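Local coordinates for cysteine desulfurase (PDB 6A6G) that catalyses the desulfuration of L-cysteine to L-alanine and, in complex with its SufU partner, probably passes on the sulfur for iron-sulfur cluster assembly, at the interface of chains A and B and the interface of chains A and C. Coordinates in Å, arbitrary orientation; residue numbers count along the deposited sequence, not the author numbering. Chains: chain A, Cysteine desulfurase; chain B/C, Iron-sulfur cluster assembly scaffold protein NifU.

Contacts 1, 3 and 4 form one continuous docking surface between the desulfurase, chain A, and SufU chain B. Contacts 1 and 3 lie about 8 Å apart by the centres of their C-alpha atoms and share B:His60; contacts 3 and 4 lie about 11 Å apart and share A:His356, at the start of helix 355-366. Contact 2 joins chain A to the other SufU copy, chain C, about 55 Å from contact 1. With two copies of each protein in the deposited assembly, chain A touches both SufU molecules, though the slight contact with chain C may not be functional.

Contact 1: the interface of chains A and B. Residues chain A 391-394; chain B 60.
B:His60 NE2 donates a hydrogen bond of 3.0 Å to the carboxylate oxygen OD1 of A:Asp391, with an angle of 151° at the hydrogen. The approach is slanted on both sides: the donor comes to OD1 from above the carboxylate plane, and the oxygen in turn sits somewhat off the imidazole plane. Ring and carboxylate are turned 57° apart. The second oxygen, OD2, lies in the ring plane at its edge, 3.6 Å from CD2 of B:His60, and both oxygens border the NE2-CD2 edge of the imidazole. A:Asp391 reaches this edge because its CG stands anti to the backbone N (chi1 -176°).

The imidazole is also covered by main chain. The carbonyl oxygen of A:Phe392 stands 3.3 Å above one face, over the ring centre, an electron-rich cap that could help polarise the ring toward carrying a proton, as would the neighbouring carboxylate. Nearer the root of the side chain, CB of B:His60 packs against CA of A:Pro393. B:His60 is the central residue here, with 88 Å² of its surface buried in a bend of the 391-394 loop. Away from the carboxylate, ND2 of A:Asn394 comes to 4.0 Å from B:His60 ND1, a loose approach too long for a hydrogen bond.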
# COMPACT_ATOMS: atom_id res chain seq x y z
N ASP A 391 4.03 35.79 -18.82
CA ASP A 391 4.44 35.91 -17.42
C ASP A 391 4.11 34.62 -16.71
O ASP A 391 2.94 34.35 -16.36
CB ASP A 391 3.72 37.05 -16.72
CG ASP A 391 4.22 37.24 -15.31
OD1 ASP A 391 5.40 36.93 -15.06
OD2 ASP A 391 3.43 37.70 -14.47
N PHE A 392 5.14 33.84 -16.47
CA PHE A 392 4.96 32.44 -16.18
C PHE A 392 4.69 32.25 -14.70
O PHE A 392 5.49 32.69 -13.88
CB PHE A 392 6.18 31.64 -16.66
CG PHE A 392 6.03 30.16 -16.48
CD1 PHE A 392 5.18 29.45 -17.28
CD2 PHE A 392 6.75 29.49 -15.50
CE1 PHE A 392 5.03 28.08 -17.11
CE2 PHE A 392 6.62 28.13 -15.33
CZ PHE A 392 5.76 27.42 -16.14
N PRO A 393 3.58 31.57 -14.34
CA PRO A 393 3.12 31.43 -12.95
C PRO A 393 3.72 30.29 -12.09
O PRO A 393 3.21 29.94 -11.01
CB PRO A 393 1.62 31.27 -13.11
CG PRO A 393 1.42 30.71 -14.49
CD PRO A 393 2.57 31.14 -15.32
N ASN A 394 4.83 29.74 -12.57
CA ASN A 394 5.49 28.60 -11.96
C ASN A 394 4.49 27.46 -11.70
O ASN A 394 4.53 26.75 -10.70
CB ASN A 394 6.29 29.05 -10.75
CG ASN A 394 7.36 30.11 -11.11
OD1 ASN A 394 7.83 30.17 -12.26
ND2 ASN A 394 7.73 30.93 -10.15
N HIS B 60 3.78 34.99 -7.94
CA HIS B 60 2.69 34.64 -8.80
C HIS B 60 1.60 33.97 -7.96
O HIS B 60 1.89 33.15 -7.09
CB HIS B 60 3.18 33.76 -9.96
CG HIS B 60 4.17 34.46 -10.83
ND1 HIS B 60 5.53 34.29 -10.70
CD2 HIS B 60 4.00 35.38 -11.82
CE1 HIS B 60 6.16 35.04 -11.58
NE2 HIS B 60 5.26 35.71 -12.27

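Contact 2: the interface of chains A and C. Residues chain A 267, 276, 278; chain C 33-34.
A:Asp267 and C:Lys33 bury most of the surface in this small patch, 64 and 54 Å², with A:Val278 adding a further 23 Å². The aspartate meets chain C through both arms of its carboxylate. OD1 accepts a hydrogen bond of 2.9 Å from the backbone N of C:Asn34; the donor arrives on the syn side, 27° out of the carboxylate plane, and the angle at the hydrogen is 158°. OD2 faces the lysine instead, lying 3.3 Å from the CE methylene of C:Lys33. The two side chains pass at about a right angle, the aliphatic chain of the lysine running over the carboxylate rather than pointing its amino group at it.

In the model, whose lysine is poorly ordered and uncertain at its end, a bend at chi3 (86°) carries the amino group past the acid toward chain A, where NZ of C:Lys33 comes 3.9 Å from the carbonyl oxygen of A:Phe276. It also approaches the methyl CG1 of A:Val278. NZ remains 4.4 Å from OD2 of A:Asp267, so opposite charges may attract without a direct salt bridge. The contact is light and may not be functional.

On chain A the patch lies where the short strands 266 and 268-269 come close to strand 274-276, with A:Val278 just beyond it; chain C contributes the loop that follows its strand 28-31.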
# COMPACT_ATOMS: atom_id res chain seq x y z
N ASP A 267 11.72 -17.32 4.52
CA ASP A 267 11.77 -18.76 4.34
C ASP A 267 11.96 -19.34 5.72
O ASP A 267 11.05 -19.94 6.26
CB ASP A 267 12.89 -19.19 3.37
CG ASP A 267 13.27 -20.67 3.50
OD1 ASP A 267 12.42 -21.45 3.97
OD2 ASP A 267 14.42 -21.04 3.14
N PHE A 276 15.20 -15.91 2.96
CA PHE A 276 14.05 -15.42 2.17
C PHE A 276 13.32 -16.44 1.29
O PHE A 276 13.89 -17.40 0.81
CB PHE A 276 14.51 -14.25 1.32
CG PHE A 276 15.15 -13.17 2.14
CD1 PHE A 276 14.48 -12.64 3.26
CD2 PHE A 276 16.43 -12.69 1.84
CE1 PHE A 276 15.06 -11.65 4.01
CE2 PHE A 276 16.99 -11.70 2.61
CZ PHE A 276 16.31 -11.19 3.68
N VAL A 278 11.09 -17.63 -2.13
CA VAL A 278 11.40 -17.53 -3.55
C VAL A 278 10.66 -16.36 -4.20
O VAL A 278 9.70 -15.81 -3.64
CB VAL A 278 11.06 -18.84 -4.31
CG1 VAL A 278 11.82 -20.03 -3.72
CG2 VAL A 278 9.58 -19.15 -4.26
N LYS C 33 12.82 -26.25 1.91
CA LYS C 33 12.44 -24.88 2.27
C LYS C 33 11.01 -24.81 2.80
O LYS C 33 10.17 -25.64 2.45
CB LYS C 33 12.61 -23.93 1.08
CG LYS C 33 13.98 -24.02 0.41
CD LYS C 33 14.16 -22.97 -0.68
CE LYS C 33 14.66 -21.66 -0.10
NZ LYS C 33 14.85 -20.65 -1.17
N ASN C 34 10.74 -23.80 3.62
CA ASN C 34 9.43 -23.59 4.21
C ASN C 34 8.40 -23.11 3.16
O ASN C 34 7.73 -22.10 3.35
CB ASN C 34 9.55 -22.57 5.37
CG ASN C 34 8.43 -22.69 6.39
OD1 ASN C 34 8.23 -23.74 6.97
ND2 ASN C 34 7.73 -21.59 6.64

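Contact 3: the interface of chains A and B. Residues chain A 354, 356; chain B 36, 38-39, 60-62.
A:His354 buries 52 Å² against chain B, and its imidazole enters a pocket lined by B:Gly38, B:Asp39, B:Gly61 and B:Cys62. At one edge NE2 donates a hydrogen bond of 3.3 Å to the carbonyl oxygen of B:Gly38. That oxygen lies in the imidazole plane, whereas the donor stands well above the carbonyl plane. One ring face is covered by the B:Gly61-B:Cys62 peptide, whose nitrogen sits over the rim. The B:Asp39 carboxylate, turned 44° from the ring, brings OD1 3.3 Å from NE2 of A:His354.

A second-shell bond fixes the ring's rotation: the backbone N of A:His356 donates to A:His354 ND1 over 3.2 Å. CE1 of A:His354 also points into the face of the A:His356 imidazole, 3.5 Å above its centre.

B:Asp39 and B:Cys62 are residues that bind zinc in SufU proteins. A:His356 is probably the desulfurase histidine that joins the metal site on docking: its ND1 lies 3.3 Å from OD2 of B:Asp39 and 3.7 Å from SG of B:Cys62. A:His354 packs beside it. The site joins the loop leading into helix 355-366 of chain A, and that helix's first turn, to the SufU loops before strand 42-46 and helix 63-76.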
# COMPACT_ATOMS: atom_id res chain seq x y z
N HIS A 354 -4.06 32.84 -13.80
CA HIS A 354 -3.42 31.80 -12.99
C HIS A 354 -4.13 30.44 -13.11
O HIS A 354 -5.37 30.37 -13.17
CB HIS A 354 -3.35 32.22 -11.52
CG HIS A 354 -2.42 31.40 -10.69
ND1 HIS A 354 -2.80 30.20 -10.12
CD2 HIS A 354 -1.16 31.63 -10.25
CE1 HIS A 354 -1.79 29.72 -9.40
NE2 HIS A 354 -0.79 30.57 -9.45
N HIS A 356 -4.94 28.10 -11.08
CA HIS A 356 -6.07 27.80 -10.16
C HIS A 356 -7.37 28.40 -10.61
O HIS A 356 -8.42 27.75 -10.57
CB HIS A 356 -5.82 28.27 -8.77
CG HIS A 356 -4.58 27.71 -8.17
ND1 HIS A 356 -4.10 28.11 -6.95
CD2 HIS A 356 -3.69 26.81 -8.66
CE1 HIS A 356 -2.98 27.46 -6.70
NE2 HIS A 356 -2.72 26.65 -7.72
N SER B 36 0.15 25.50 -1.27
CA SER B 36 -1.00 26.01 -2.02
C SER B 36 -0.89 25.79 -3.54
O SER B 36 -1.46 26.54 -4.30
CB SER B 36 -1.18 27.50 -1.70
OG SER B 36 -2.41 27.98 -2.21
N GLY B 38 1.46 26.14 -5.93
CA GLY B 38 2.10 27.11 -6.83
C GLY B 38 1.56 28.53 -6.79
O GLY B 38 1.69 29.29 -7.76
N ASP B 39 0.93 28.87 -5.68
CA ASP B 39 0.66 30.25 -5.34
C ASP B 39 1.86 30.67 -4.50
O ASP B 39 2.22 29.96 -3.59
CB ASP B 39 -0.60 30.39 -4.43
CG ASP B 39 -1.91 30.45 -5.20
OD1 ASP B 39 -1.92 30.81 -6.38
OD2 ASP B 39 -2.97 30.17 -4.58
N HIS B 60 3.78 34.99 -7.94
CA HIS B 60 2.69 34.64 -8.80
C HIS B 60 1.60 33.97 -7.96
O HIS B 60 1.89 33.15 -7.09
CB HIS B 60 3.18 33.76 -9.96
CG HIS B 60 4.17 34.46 -10.83
ND1 HIS B 60 5.53 34.29 -10.70
CD2 HIS B 60 4.00 35.38 -11.82
CE1 HIS B 60 6.16 35.04 -11.58
NE2 HIS B 60 5.26 35.71 -12.27
N GLY B 61 0.36 34.39 -8.19
CA GLY B 61 -0.77 33.92 -7.43
C GLY B 61 -2.07 34.12 -8.15
O GLY B 61 -2.28 35.09 -8.86
N CYS B 62 -2.86 33.08 -8.08
CA CYS B 62 -4.28 33.14 -7.85
C CYS B 62 -5.00 34.45 -7.66
O CYS B 62 -4.58 35.23 -6.83
CB CYS B 62 -4.32 32.65 -6.45
SG CYS B 62 -5.51 31.47 -6.19

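Contact 4: the interface of chains A and B. Residues chain A 356-357, 360-361; chain B 5-6, 120.
Helix 355-366 of chain A is gripped by two pieces of chain B: the N-terminal segment before helix 8-14 and the turn between 3-10 helix 106-116 and helix 121-133. A:Asp357 OD1 takes two donors. The phenol OH of B:Tyr6 approaches on its anti side at 2.6 Å, and the guanidinium NH1 of B:Arg120 comes in on the syn side at 3.1 Å, forming a salt bridge. NH2 of B:Arg120 closes the triangle with an almost straight bond of 2.8 Å to B:Tyr6 OH, 174° at the hydrogen and in the guanidinium plane. The tyrosine hydroxyl thus relays between cation and carboxylate.

NH2 also lies 2.9 Å from ND1 of A:His360, but it stands well above the ring plane near the ND1-CG rim, so any hydrogen bond to ND1 is poorly directed. Bends at chi2 and chi3 (-60° and -57°) lay CG and CD of B:Arg120 along the ring edge, CG packing 3.7 Å from CE1 of A:His360. Over the same face, the methyl CG2 of B:Ile5 sits 3.5 Å from NE2 of A:His360. CG1 of A:Ile361 packs against CE2 of B:Tyr6. Acid, imidazole and aliphatic group thus lie within about one helical turn, facing the SufU N-terminal segment and the turn leading into its last helix.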
# COMPACT_ATOMS: atom_id res chain seq x y z
N HIS A 356 -4.94 28.10 -11.08
CA HIS A 356 -6.07 27.80 -10.16
C HIS A 356 -7.37 28.40 -10.61
O HIS A 356 -8.42 27.75 -10.57
CB HIS A 356 -5.82 28.27 -8.77
CG HIS A 356 -4.58 27.71 -8.17
ND1 HIS A 356 -4.10 28.11 -6.95
CD2 HIS A 356 -3.69 26.81 -8.66
CE1 HIS A 356 -2.98 27.46 -6.70
NE2 HIS A 356 -2.72 26.65 -7.72
N ASP A 357 -7.32 29.63 -11.10
CA ASP A 357 -8.54 30.29 -11.51
C ASP A 357 -9.09 29.63 -12.75
O ASP A 357 -10.29 29.44 -12.88
CB ASP A 357 -8.27 31.79 -11.69
CG ASP A 357 -7.73 32.43 -10.40
OD1 ASP A 357 -8.28 32.19 -9.31
OD2 ASP A 357 -6.74 33.18 -10.46
N HIS A 360 -10.66 26.32 -11.68
CA HIS A 360 -11.85 26.54 -10.87
C HIS A 360 -13.04 26.85 -11.73
O HIS A 360 -14.10 26.20 -11.62
CB HIS A 360 -11.64 27.66 -9.88
CG HIS A 360 -12.75 27.78 -8.89
ND1 HIS A 360 -12.57 27.50 -7.55
CD2 HIS A 360 -14.06 28.08 -9.04
CE1 HIS A 360 -13.73 27.63 -6.93
NE2 HIS A 360 -14.65 27.97 -7.81
N ILE A 361 -12.89 27.82 -12.63
CA ILE A 361 -13.99 28.20 -13.52
C ILE A 361 -14.36 27.07 -14.44
O ILE A 361 -15.53 26.80 -14.65
CB ILE A 361 -13.67 29.47 -14.31
CG1 ILE A 361 -13.80 30.66 -13.38
CG2 ILE A 361 -14.62 29.64 -15.50
CD1 ILE A 361 -13.13 31.93 -13.88
N ILE B 5 -17.83 31.99 -6.94
CA ILE B 5 -16.83 32.44 -5.97
C ILE B 5 -16.23 33.83 -6.28
O ILE B 5 -15.90 34.56 -5.37
CB ILE B 5 -15.69 31.41 -5.88
CG1 ILE B 5 -14.83 31.69 -4.66
CG2 ILE B 5 -14.86 31.38 -7.18
CD1 ILE B 5 -13.86 30.56 -4.40
N TYR B 6 -16.03 34.15 -7.56
CA TYR B 6 -15.34 35.38 -7.95
C TYR B 6 -16.28 36.63 -7.85
O TYR B 6 -16.76 37.17 -8.85
CB TYR B 6 -14.73 35.24 -9.37
CG TYR B 6 -13.65 34.22 -9.38
CD1 TYR B 6 -12.40 34.49 -8.81
CD2 TYR B 6 -13.88 32.96 -9.88
CE1 TYR B 6 -11.40 33.55 -8.77
CE2 TYR B 6 -12.89 32.00 -9.83
CZ TYR B 6 -11.66 32.28 -9.30
OH TYR B 6 -10.70 31.31 -9.30
N ARG B 120 -10.02 25.85 -2.13
CA ARG B 120 -9.55 27.23 -2.32
C ARG B 120 -9.21 27.96 -1.06
O ARG B 120 -8.63 29.04 -1.13
CB ARG B 120 -10.53 28.07 -3.16
CG ARG B 120 -10.88 27.47 -4.53
CD ARG B 120 -9.69 27.26 -5.47
NE ARG B 120 -8.94 28.48 -5.73
CZ ARG B 120 -9.25 29.41 -6.64
NH1 ARG B 120 -8.47 30.47 -6.78
NH2 ARG B 120 -10.32 29.31 -7.41